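Long-range contacts in RNA-directed RNA polymerase (Infectious pancreatic necrosis virus, PDB 3ZED), which probably replicates and transcribes the viral genome as an RNA-dependent RNA polymerase, occurring both free and covalently attached to the genomic RNA: residues Y540-D546 against L675-V681; Q130-F134 against T629-M634; G118-A122 against Q158-G162; V29-K33 against I125-K129. Residue numbers count along the deposited sequence, not the author numbering.

Interaction 1. Residues Y540-D546 against L675-V681; sequences YLADGSD and LTNQTLV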
loop_
_atom_site.group_PDB
_atom_site.type_symbol
_atom_site.label_atom_id
_atom_site.label_comp_id
_atom_site.label_asym_id
_atom_site.label_seq_id
_atom_site.Cartn_x
_atom_site.Cartn_y
_atom_site.Cartn_z
ATOM N N TYR B 540 7.770 33.996 -1.988
ATOM C CA TYR B 540 6.668 33.066 -2.192
ATOM C C TYR B 540 5.854 32.871 -0.924
ATOM O O TYR B 540 6.417 32.587 0.154
ATOM C CB TYR B 540 7.213 31.690 -2.624
ATOM C CG TYR B 540 7.759 31.549 -4.030
ATOM C CD1 TYR B 540 6.975 31.859 -5.140
ATOM C CD2 TYR B 540 8.987 30.931 -4.260
ATOM C CE1 TYR B 540 7.430 31.617 -6.442
ATOM C CE2 TYR B 540 9.446 30.674 -5.553
ATOM C CZ TYR B 540 8.663 31.013 -6.639
ATOM O OH TYR B 540 9.143 30.775 -7.898
ATOM N N LEU B 541 4.533 33.050 -1.054
ATOM C CA LEU B 541 3.536 32.844 -0.000
ATOM C C LEU B 541 3.800 33.740 1.214
ATOM O O LEU B 541 3.310 33.448 2.304
ATOM C CB LEU B 541 3.478 31.330 0.412
ATOM C CG LEU B 541 3.089 30.342 -0.713
ATOM C CD1 LEU B 541 3.138 28.911 -0.249
ATOM C CD2 LEU B 541 1.685 30.653 -1.284
ATOM N N ALA B 542 4.563 34.836 1.009
ATOM C CA ALA B 542 4.968 35.793 2.043
ATOM C C ALA B 542 4.482 37.133 1.596
ATOM O O ALA B 542 3.349 37.474 1.909
ATOM C CB ALA B 542 6.494 35.764 2.233
ATOM N N ASP B 543 5.236 37.835 0.746
ATOM C CA ASP B 543 4.695 39.066 0.187
ATOM C C ASP B 543 4.132 38.759 -1.199
ATOM O O ASP B 543 3.578 39.640 -1.815
ATOM C CB ASP B 543 5.692 40.246 0.185
ATOM C CG ASP B 543 6.903 40.184 -0.740
ATOM O OD1 ASP B 543 7.175 39.093 -1.306
ATOM O OD2 ASP B 543 7.608 41.225 -0.873
ATOM N N GLY B 544 4.281 37.526 -1.678
ATOM C CA GLY B 544 3.722 37.140 -2.972
ATOM C C GLY B 544 4.568 37.354 -4.213
ATOM O O GLY B 544 4.049 37.223 -5.329
ATOM N N SER B 545 5.861 37.708 -4.048
ATOM C CA SER B 545 6.763 37.848 -5.188
ATOM C C SER B 545 7.197 36.425 -5.614
ATOM O O SER B 545 7.105 35.506 -4.812
ATOM C CB SER B 545 7.953 38.746 -4.847
ATOM O OG SER B 545 8.751 38.208 -3.810
ATOM N N ASP B 546 7.612 36.235 -6.881
ATOM C CA ASP B 546 8.003 34.936 -7.439
ATOM C C ASP B 546 9.451 34.573 -7.101
ATOM O O ASP B 546 10.213 34.144 -7.974
ATOM C CB ASP B 546 7.790 34.920 -8.960
ATOM C CG ASP B 546 6.342 35.034 -9.376
ATOM O OD1 ASP B 546 5.468 34.643 -8.588
ATOM O OD2 ASP B 546 6.085 35.512 -10.503
ATOM N N LEU B 675 6.094 27.877 -13.231
ATOM C CA LEU B 675 5.663 28.013 -11.838
ATOM C C LEU B 675 5.798 29.483 -11.368
ATOM O O LEU B 675 6.833 30.118 -11.605
ATOM C CB LEU B 675 6.556 27.095 -10.974
ATOM C CG LEU B 675 6.145 26.821 -9.536
ATOM C CD1 LEU B 675 6.747 25.523 -9.077
ATOM C CD2 LEU B 675 6.606 27.930 -8.589
ATOM N N THR B 676 4.759 30.005 -10.717
ATOM C CA THR B 676 4.739 31.361 -10.140
ATOM C C THR B 676 4.175 31.254 -8.727
ATOM O O THR B 676 3.748 30.164 -8.318
ATOM C CB THR B 676 3.909 32.351 -10.991
ATOM O OG1 THR B 676 2.549 31.923 -11.035
ATOM C CG2 THR B 676 4.474 32.586 -12.395
ATOM N N ASN B 677 4.106 32.380 -8.002
ATOM C CA ASN B 677 3.505 32.372 -6.673
ATOM C C ASN B 677 2.018 31.911 -6.728
ATOM O O ASN B 677 1.569 31.267 -5.791
ATOM C CB ASN B 677 3.615 33.747 -6.009
ATOM C CG ASN B 677 3.193 33.706 -4.575
ATOM O OD1 ASN B 677 3.813 33.045 -3.754
ATOM N ND2 ASN B 677 2.057 34.293 -4.282
ATOM N N GLN B 678 1.268 32.226 -7.817
ATOM C CA GLN B 678 -0.149 31.810 -7.945
ATOM C C GLN B 678 -0.298 30.272 -7.959
ATOM O O GLN B 678 -1.283 29.757 -7.421
ATOM C CB GLN B 678 -0.826 32.424 -9.182
ATOM C CG GLN B 678 -2.367 32.266 -9.199
ATOM C CD GLN B 678 -3.051 32.888 -7.998
ATOM O OE1 GLN B 678 -2.889 34.084 -7.690
ATOM N NE2 GLN B 678 -3.822 32.085 -7.274
ATOM N N THR B 679 0.688 29.543 -8.530
ATOM C CA THR B 679 0.695 28.076 -8.538
ATOM C C THR B 679 0.725 27.542 -7.096
ATOM O O THR B 679 0.046 26.562 -6.774
ATOM C CB THR B 679 1.923 27.517 -9.310
ATOM O OG1 THR B 679 2.121 28.222 -10.529
ATOM C CG2 THR B 679 1.818 26.033 -9.570
ATOM N N LEU B 680 1.541 28.191 -6.248
ATOM C CA LEU B 680 1.722 27.806 -4.850
ATOM C C LEU B 680 0.489 28.145 -4.030
ATOM O O LEU B 680 0.130 27.363 -3.146
ATOM C CB LEU B 680 2.980 28.471 -4.278
ATOM C CG LEU B 680 4.304 28.026 -4.926
ATOM C CD1 LEU B 680 5.455 28.765 -4.330
ATOM C CD2 LEU B 680 4.498 26.512 -4.831
ATOM N N VAL B 681 -0.182 29.270 -4.353
ATOM C CA VAL B 681 -1.428 29.683 -3.705
ATOM C C VAL B 681 -2.515 28.636 -4.063
ATOM O O VAL B 681 -3.179 28.150 -3.160
ATOM C CB VAL B 681 -1.855 31.142 -4.090
ATOM C CG1 VAL B 681 -3.288 31.460 -3.651
ATOM C CG2 VAL B 681 -0.887 32.171 -3.518
HETATM O O HOH W 1 8.446 31.583 -10.285
#

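Interaction 2. Residues Q130-F134 against T629-M634; sequences QLTFF and TAAKHM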
loop_
_atom_site.group_PDB
_atom_site.type_symbol
_atom_site.label_atom_id
_atom_site.label_comp_id
_atom_site.label_asym_id
_atom_site.label_seq_id
_atom_site.Cartn_x
_atom_site.Cartn_y
_atom_site.Cartn_z
ATOM N N GLN B 130 24.983 23.729 -11.357
ATOM C CA GLN B 130 24.155 24.929 -11.235
ATOM C C GLN B 130 24.094 25.431 -9.781
ATOM O O GLN B 130 24.286 26.620 -9.538
ATOM C CB GLN B 130 22.747 24.670 -11.783
ATOM C CG GLN B 130 22.708 24.460 -13.298
ATOM C CD GLN B 130 23.203 25.646 -14.090
ATOM O OE1 GLN B 130 22.922 26.802 -13.779
ATOM N NE2 GLN B 130 23.956 25.382 -15.134
ATOM N N LEU B 131 23.909 24.518 -8.816
ATOM C CA LEU B 131 23.892 24.856 -7.390
ATOM C C LEU B 131 25.204 25.514 -6.981
ATOM O O LEU B 131 25.178 26.531 -6.273
ATOM C CB LEU B 131 23.635 23.606 -6.530
ATOM C CG LEU B 131 22.245 22.980 -6.597
ATOM C CD1 LEU B 131 22.278 21.593 -6.018
ATOM C CD2 LEU B 131 21.180 23.841 -5.867
ATOM N N THR B 132 26.355 24.959 -7.438
ATOM C CA THR B 132 27.688 25.509 -7.139
ATOM C C THR B 132 27.846 26.925 -7.735
ATOM O O THR B 132 28.368 27.821 -7.052
ATOM C CB THR B 132 28.798 24.586 -7.662
ATOM O OG1 THR B 132 28.560 23.271 -7.190
ATOM C CG2 THR B 132 30.190 25.051 -7.243
ATOM N N PHE B 133 27.410 27.119 -8.994
ATOM C CA PHE B 133 27.503 28.439 -9.624
ATOM C C PHE B 133 26.673 29.464 -8.870
ATOM O O PHE B 133 27.147 30.572 -8.645
ATOM C CB PHE B 133 27.071 28.437 -11.106
ATOM C CG PHE B 133 26.992 29.847 -11.688
ATOM C CD1 PHE B 133 28.123 30.661 -11.751
ATOM C CD2 PHE B 133 25.775 30.375 -12.116
ATOM C CE1 PHE B 133 28.046 31.958 -12.270
ATOM C CE2 PHE B 133 25.704 31.659 -12.662
ATOM C CZ PHE B 133 26.846 32.430 -12.758
ATOM N N PHE B 134 25.451 29.105 -8.466
ATOM C CA PHE B 134 24.622 30.080 -7.783
ATOM C C PHE B 134 25.121 30.321 -6.353
ATOM O O PHE B 134 24.926 31.429 -5.849
ATOM C CB PHE B 134 23.133 29.702 -7.858
ATOM C CG PHE B 134 22.546 29.973 -9.233
ATOM C CD1 PHE B 134 22.516 31.270 -9.759
ATOM C CD2 PHE B 134 22.014 28.938 -10.000
ATOM C CE1 PHE B 134 21.959 31.520 -11.027
ATOM C CE2 PHE B 134 21.470 29.187 -11.270
ATOM C CZ PHE B 134 21.444 30.479 -11.777
ATOM N N THR B 629 16.668 28.798 -6.972
ATOM C CA THR B 629 17.380 29.611 -7.963
ATOM C C THR B 629 17.939 28.709 -9.080
ATOM O O THR B 629 17.707 29.010 -10.257
ATOM C CB THR B 629 18.487 30.457 -7.309
ATOM O OG1 THR B 629 17.978 31.056 -6.110
ATOM C CG2 THR B 629 19.011 31.544 -8.236
ATOM N N ALA B 630 18.614 27.574 -8.701
ATOM C CA ALA B 630 19.180 26.602 -9.644
ATOM C C ALA B 630 18.089 25.860 -10.447
ATOM O O ALA B 630 18.217 25.792 -11.669
ATOM C CB ALA B 630 20.057 25.606 -8.921
ATOM N N ALA B 631 17.025 25.323 -9.779
ATOM C CA ALA B 631 15.937 24.603 -10.461
ATOM C C ALA B 631 15.138 25.523 -11.408
ATOM O O ALA B 631 14.803 25.079 -12.508
ATOM C CB ALA B 631 14.999 23.940 -9.460
ATOM N N LYS B 632 14.835 26.783 -10.992
ATOM C CA LYS B 632 14.114 27.755 -11.838
ATOM C C LYS B 632 14.914 27.978 -13.125
ATOM O O LYS B 632 14.353 27.905 -14.219
ATOM C CB LYS B 632 13.869 29.097 -11.105
ATOM C CG LYS B 632 13.112 30.147 -11.923
ATOM C CD LYS B 632 12.937 31.464 -11.157
ATOM C CE LYS B 632 11.859 32.337 -11.776
ATOM N NZ LYS B 632 11.539 33.572 -10.979
ATOM N N HIS B 633 16.235 28.193 -12.977
ATOM C CA HIS B 633 17.157 28.382 -14.092
ATOM C C HIS B 633 17.114 27.179 -15.040
ATOM O O HIS B 633 16.972 27.354 -16.244
ATOM C CB HIS B 633 18.589 28.610 -13.588
ATOM C CG HIS B 633 19.578 28.739 -14.705
ATOM N ND1 HIS B 633 20.318 27.655 -15.138
ATOM C CD2 HIS B 633 19.857 29.800 -15.497
ATOM C CE1 HIS B 633 21.066 28.111 -16.138
ATOM N NE2 HIS B 633 20.810 29.386 -16.395
ATOM N N MET B 634 17.199 25.966 -14.486
ATOM C CA MET B 634 17.148 24.715 -15.236
ATOM C C MET B 634 15.817 24.566 -15.969
ATOM O O MET B 634 15.809 24.175 -17.131
ATOM C CB MET B 634 17.381 23.520 -14.310
ATOM C CG MET B 634 18.820 23.361 -13.900
ATOM S SD MET B 634 19.772 22.440 -15.127
ATOM C CE MET B 634 20.434 23.747 -16.101
#

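Interaction 3. Residues G118-A122 against Q158-G162; sequences GTFGA and QYGSG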
loop_
_atom_site.group_PDB
_atom_site.type_symbol
_atom_site.label_atom_id
_atom_site.label_comp_id
_atom_site.label_asym_id
_atom_site.label_seq_id
_atom_site.Cartn_x
_atom_site.Cartn_y
_atom_site.Cartn_z
ATOM N N GLY B 118 24.859 3.366 -16.807
ATOM C CA GLY B 118 24.354 4.304 -17.807
ATOM C C GLY B 118 23.482 5.437 -17.297
ATOM O O GLY B 118 23.680 5.941 -16.183
ATOM N N THR B 119 22.514 5.861 -18.136
ATOM C CA THR B 119 21.577 6.966 -17.865
ATOM C C THR B 119 20.589 6.606 -16.760
ATOM O O THR B 119 20.121 7.501 -16.056
ATOM C CB THR B 119 20.828 7.393 -19.134
ATOM O OG1 THR B 119 20.133 6.268 -19.674
ATOM C CG2 THR B 119 21.742 8.007 -20.177
ATOM N N PHE B 120 20.246 5.317 -16.623
ATOM C CA PHE B 120 19.362 4.862 -15.562
ATOM C C PHE B 120 20.116 4.930 -14.231
ATOM O O PHE B 120 21.187 4.321 -14.090
ATOM C CB PHE B 120 18.820 3.442 -15.828
ATOM C CG PHE B 120 17.905 2.945 -14.731
ATOM C CD1 PHE B 120 16.568 3.334 -14.686
ATOM C CD2 PHE B 120 18.388 2.119 -13.723
ATOM C CE1 PHE B 120 15.726 2.895 -13.658
ATOM C CE2 PHE B 120 17.545 1.674 -12.694
ATOM C CZ PHE B 120 16.220 2.067 -12.665
ATOM N N GLY B 121 19.555 5.702 -13.295
ATOM C CA GLY B 121 20.109 5.924 -11.966
ATOM C C GLY B 121 21.213 6.955 -11.958
ATOM O O GLY B 121 21.963 7.058 -10.981
ATOM N N ALA B 122 21.346 7.716 -13.059
ATOM C CA ALA B 122 22.362 8.752 -13.172
ATOM C C ALA B 122 22.028 9.935 -12.242
ATOM O O ALA B 122 20.891 10.381 -12.228
ATOM C CB ALA B 122 22.488 9.220 -14.613
ATOM N N GLN B 158 22.340 5.954 -4.400
ATOM C CA GLN B 158 22.205 5.445 -5.742
ATOM C C GLN B 158 20.757 5.069 -6.001
ATOM O O GLN B 158 20.204 4.230 -5.292
ATOM C CB GLN B 158 23.132 4.234 -5.989
ATOM C CG GLN B 158 23.032 3.661 -7.411
ATOM C CD GLN B 158 23.413 4.677 -8.459
ATOM O OE1 GLN B 158 24.557 5.124 -8.518
ATOM N NE2 GLN B 158 22.451 5.098 -9.276
ATOM N N TYR B 159 20.143 5.687 -7.015
ATOM C CA TYR B 159 18.814 5.260 -7.420
ATOM C C TYR B 159 18.983 4.035 -8.310
ATOM O O TYR B 159 19.863 4.017 -9.183
ATOM C CB TYR B 159 17.997 6.361 -8.118
ATOM C CG TYR B 159 16.637 5.853 -8.552
ATOM C CD1 TYR B 159 15.603 5.699 -7.633
ATOM C CD2 TYR B 159 16.418 5.415 -9.857
ATOM C CE1 TYR B 159 14.371 5.162 -8.009
ATOM C CE2 TYR B 159 15.199 4.853 -10.238
ATOM C CZ TYR B 159 14.172 4.744 -9.315
ATOM O OH TYR B 159 12.947 4.241 -9.696
ATOM N N GLY B 160 18.168 3.022 -8.066
ATOM C CA GLY B 160 18.235 1.791 -8.832
ATOM C C GLY B 160 17.493 0.640 -8.197
ATOM O O GLY B 160 16.857 0.809 -7.158
ATOM N N SER B 161 17.610 -0.553 -8.806
ATOM C CA SER B 161 16.909 -1.763 -8.392
ATOM C C SER B 161 17.838 -2.752 -7.630
ATOM O O SER B 161 17.597 -3.964 -7.626
ATOM C CB SER B 161 16.260 -2.423 -9.606
ATOM O OG SER B 161 17.180 -2.567 -10.677
ATOM N N GLY B 162 18.852 -2.211 -6.952
ATOM C CA GLY B 162 19.773 -2.984 -6.114
ATOM C C GLY B 162 20.468 -4.172 -6.754
ATOM O O GLY B 162 20.960 -4.082 -7.880
#

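Interaction 4. Residues V29-K33 against I125-K129; sequences VLIPK and ITLLK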
loop_
_atom_site.group_PDB
_atom_site.type_symbol
_atom_site.label_atom_id
_atom_site.label_comp_id
_atom_site.label_asym_id
_atom_site.label_seq_id
_atom_site.Cartn_x
_atom_site.Cartn_y
_atom_site.Cartn_z
ATOM N N VAL B 29 36.680 16.933 -9.069
ATOM C CA VAL B 29 36.658 16.850 -7.611
ATOM C C VAL B 29 35.249 17.273 -7.136
ATOM O O VAL B 29 34.687 16.606 -6.254
ATOM C CB VAL B 29 37.791 17.641 -6.920
ATOM C CG1 VAL B 29 38.005 17.149 -5.493
ATOM C CG2 VAL B 29 39.094 17.546 -7.711
ATOM N N LEU B 30 34.654 18.332 -7.753
ATOM C CA LEU B 30 33.290 18.763 -7.429
ATOM C C LEU B 30 32.305 17.628 -7.699
ATOM O O LEU B 30 31.469 17.313 -6.850
ATOM C CB LEU B 30 32.878 20.021 -8.233
ATOM C CG LEU B 30 31.361 20.378 -8.229
ATOM C CD1 LEU B 30 30.914 20.939 -6.878
ATOM C CD2 LEU B 30 31.016 21.335 -9.352
ATOM N N ILE B 31 32.412 17.008 -8.880
ATOM C CA ILE B 31 31.511 15.931 -9.278
ATOM C C ILE B 31 31.999 14.605 -8.699
ATOM O O ILE B 31 33.083 14.147 -9.058
ATOM C CB ILE B 31 31.339 15.847 -10.820
ATOM C CG1 ILE B 31 31.089 17.229 -11.493
ATOM C CG2 ILE B 31 30.308 14.797 -11.223
ATOM C CD1 ILE B 31 29.839 18.048 -11.030
ATOM N N PRO B 32 31.197 13.960 -7.819
ATOM C CA PRO B 32 31.590 12.638 -7.302
ATOM C C PRO B 32 31.616 11.608 -8.439
ATOM O O PRO B 32 30.938 11.792 -9.448
ATOM C CB PRO B 32 30.494 12.319 -6.275
ATOM C CG PRO B 32 29.799 13.652 -6.010
ATOM C CD PRO B 32 29.868 14.362 -7.309
ATOM N N LYS B 33 32.431 10.559 -8.312
ATOM C CA LYS B 33 32.488 9.538 -9.361
ATOM C C LYS B 33 31.201 8.711 -9.360
ATOM O O LYS B 33 30.604 8.504 -8.293
ATOM C CB LYS B 33 33.716 8.627 -9.173
ATOM N N ILE B 125 23.925 15.721 -12.085
ATOM C CA ILE B 125 25.220 16.404 -12.092
ATOM C C ILE B 125 25.078 17.827 -12.674
ATOM O O ILE B 125 25.827 18.730 -12.265
ATOM C CB ILE B 125 26.222 15.509 -12.901
ATOM C CG1 ILE B 125 26.601 14.248 -12.092
ATOM C CG2 ILE B 125 27.469 16.235 -13.389
ATOM C CD1 ILE B 125 26.782 14.427 -10.556
ATOM N N THR B 126 24.118 18.024 -13.609
ATOM C CA THR B 126 23.844 19.343 -14.197
ATOM C C THR B 126 23.340 20.254 -13.069
ATOM O O THR B 126 23.864 21.352 -12.920
ATOM C CB THR B 126 22.886 19.243 -15.399
ATOM O OG1 THR B 126 23.395 18.254 -16.295
ATOM C CG2 THR B 126 22.764 20.556 -16.159
ATOM N N LEU B 127 22.403 19.761 -12.229
ATOM C CA LEU B 127 21.867 20.513 -11.089
ATOM C C LEU B 127 22.980 20.821 -10.070
ATOM O O LEU B 127 23.050 21.956 -9.584
ATOM C CB LEU B 127 20.673 19.779 -10.429
ATOM C CG LEU B 127 20.021 20.432 -9.197
ATOM C CD1 LEU B 127 19.415 21.800 -9.520
ATOM C CD2 LEU B 127 18.983 19.529 -8.600
ATOM N N LEU B 128 23.878 19.870 -9.799
ATOM C CA LEU B 128 24.992 20.078 -8.859
ATOM C C LEU B 128 25.903 21.219 -9.334
ATOM O O LEU B 128 26.357 22.025 -8.501
ATOM C CB LEU B 128 25.821 18.768 -8.655
ATOM C CG LEU B 128 27.087 18.869 -7.776
ATOM C CD1 LEU B 128 26.745 19.355 -6.369
ATOM C CD2 LEU B 128 27.796 17.536 -7.686
ATOM N N LYS B 129 26.193 21.265 -10.662
ATOM C CA LYS B 129 26.997 22.336 -11.270
ATOM C C LYS B 129 26.291 23.686 -11.085
ATOM O O LYS B 129 26.913 24.651 -10.638
ATOM C CB LYS B 129 27.262 22.056 -12.763
ATOM C CG LYS B 129 28.306 20.974 -13.023
ATOM C CD LYS B 129 28.166 20.367 -14.411
ATOM C CE LYS B 129 29.230 19.329 -14.665
ATOM N NZ LYS B 129 28.852 18.408 -15.766
#

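Interaction 1. Residues Y540-D546 against L675-V681
The ring of Y540 lies across L680, whose CD1 is 3.9 Å from the ring centroid and 26° off the normal, a CH-pi contact over one face. This overlap docks a thumb loop onto the N-terminal end of helix 677-683, for which T676 is the N-cap. The first turn of a helix leaves backbone NH groups without helical acceptors, and here the loop supplies one: N677 N donates to D546 OD1 at 2.7 Å, so a short acidic side chain suits position 546. N677 answers with its side-chain amide, its OD1 accepting from L541 N at 2.8 Å, while ND2 binds Q570; asparagine can do both because it carries an acceptor and a donor. Next to it, G544 runs at phi 88°, where a CB would jam against the preceding carbonyl, and its bare CA sits 3.5 Å from N677 ND2. L541 adds an apolar patch, with CD2 3.7 Å from V681 CG2 and 3.9 Å from L680 CB; W622 touches Y540, L541 and L680. Within the helix start, T676 N donates to T679 OG1 at 3.2 Å, one half of a capping box whose reciprocal bond from T676 is not made. The Y540 hydroxyl, besides its hydrogen bond to E628, reaches a water: OH lies 2.6 Å from that water, which donates to L675 O at 2.5 Å.

Interaction 2. Residues Q130-F134 against T629-M634
Q130 opens the contact with its aliphatic part, CB lying 4.0 Å from A630 CB and CG 3.7 Å from M634 CE, its long chain filling space along the partner helix. Q130 OE1 comes within 3.1 Å of H633 ND1, but the angle is too poor for a hydrogen bond. L131 sends CD2 to 3.7 Å from A630 CB while also touching L147 and V150 of helix 143-156, a leucine shared between two helical neighbours. These contacts belong to a crossing of helix 125-137, in the N-terminal part of the polymerase, over helix 625-645 of the thumb: the local axes approach to 9.2 Å with their directions at 120°. The small A630 sits at the crossing, its CA 5.5 Å from that of Q130. One turn beyond Q130, F134 covers the other end of the patch. T629 CG2 stands over its face, 4.0 Å from the ring centroid and 16° off the normal, while T629 OG1 is bonded within its own helix to P625 O. F134 CD2 rests 3.7 Å from A630 CA, and the ring edge turns toward the face of H633 in an offset edge-to-face pair, centroids 5.5 Å apart and planes at 70°.

Interaction 3. Residues G118-A122 against Q158-G162
T119 to A122 form a type II beta turn, closed by A122 N to T119 O at 3.2 Å, and its third residue, G121, meets the end of an extended strand, its CA 4.8 Å from that of Y159. Both segments belong to the palm region of the polymerase sequence. G121 has phi/psi of 80°/14°, the usual glycine conformation at this position. The contact adds a second reason for glycine: a CB would point toward the strand and fall 2.4 Å from Y159 O and 2.8 Å from Q158 NE2. Without one, G121 CA approaches Y159 O at 3.4 Å in a CA-H...O contact. Q158 curls its side chain back so that NE2 donates both to G121 O at 2.6 Å and to Y159 O at 2.8 Å, an amide with two hydrogens serving two carbonyls. F120, the second residue of the turn, reaches across with its ring: CZ is 3.8 Å from Y159 CE2, the two rings meeting obliquely at 59°, and F120 CE2 is 3.9 Å from G160 CA. The Y159 hydroxyl goes on to E594, and R34 binds the carbonyl of G118. Strand 157-160 is paired in its sheet with strand 299-310, antiparallel to it, through backbone hydrogen bonds between Q158 and Y309 and between G160 and E307; the turn lies against it just before helix 125-137 begins.

Interaction 4. Residues V29-K33 against I125-K129
I31 buries the most surface here, its branched side chain spreading over three residues of the helix: CG2 is 3.6 Å from I125 CD1, and CD1 is 4.0 Å from L128 CD2 and 3.9 Å from K129 CG. I125, L128 and K129 are spaced i, i+3 and i+4, so they fall on one face of the helix, and the long side chain of K129 contributes methylene surface at its CG. L128 is the buried partner on that face. L128 CD2 lies 3.8 Å from P32 CD and from L30 O, and L128 CG is 4.4 Å from L30 CD1. The contact is thus an apolar docking of an irregular segment near the N-terminus, which precedes helix 45-54, onto the first turn of helix 125-137, both in the palm region of the polymerase sequence. Helix 143-156 also borders the contact, for I154 and A155 touch P32, I154 also touches I125, and L147 touches L128. Proline suits position 32, since it presents an apolar ring to these side chains and has no backbone NH needing an acceptor. L30, the third large contributor, points its CA-CB bond toward the helix and also packs against T132 one turn further on. Its carbonyl, besides lying near L128, accepts a hydrogen bond from R151 NH1 of helix 143-156.

In the fold
Helix 125-137 is the hub. Its first turn receives the N-terminal segment in interaction 4, and its next residues meet thumb helix 625-645 in interaction 2; the two centres are 13 Å apart, and T132 touches L30 while M634 touches T126. The 118-122 turn of interaction 3 leads into this helix, its centre 16 Å from that of interaction 4. Interaction 1, internal to the thumb, is 19 Å from interaction 2 between centres, and K632 reaches D546 O in a weak hydrogen bond. Along the chain, interactions 3 and 4 interleave, as do 2 and 3, and 1 and 2. Interaction 2 alone joins palm region to thumb; 3 and 4 fasten the helix and its approach, away from the bound potassium ions and predicted GTP site.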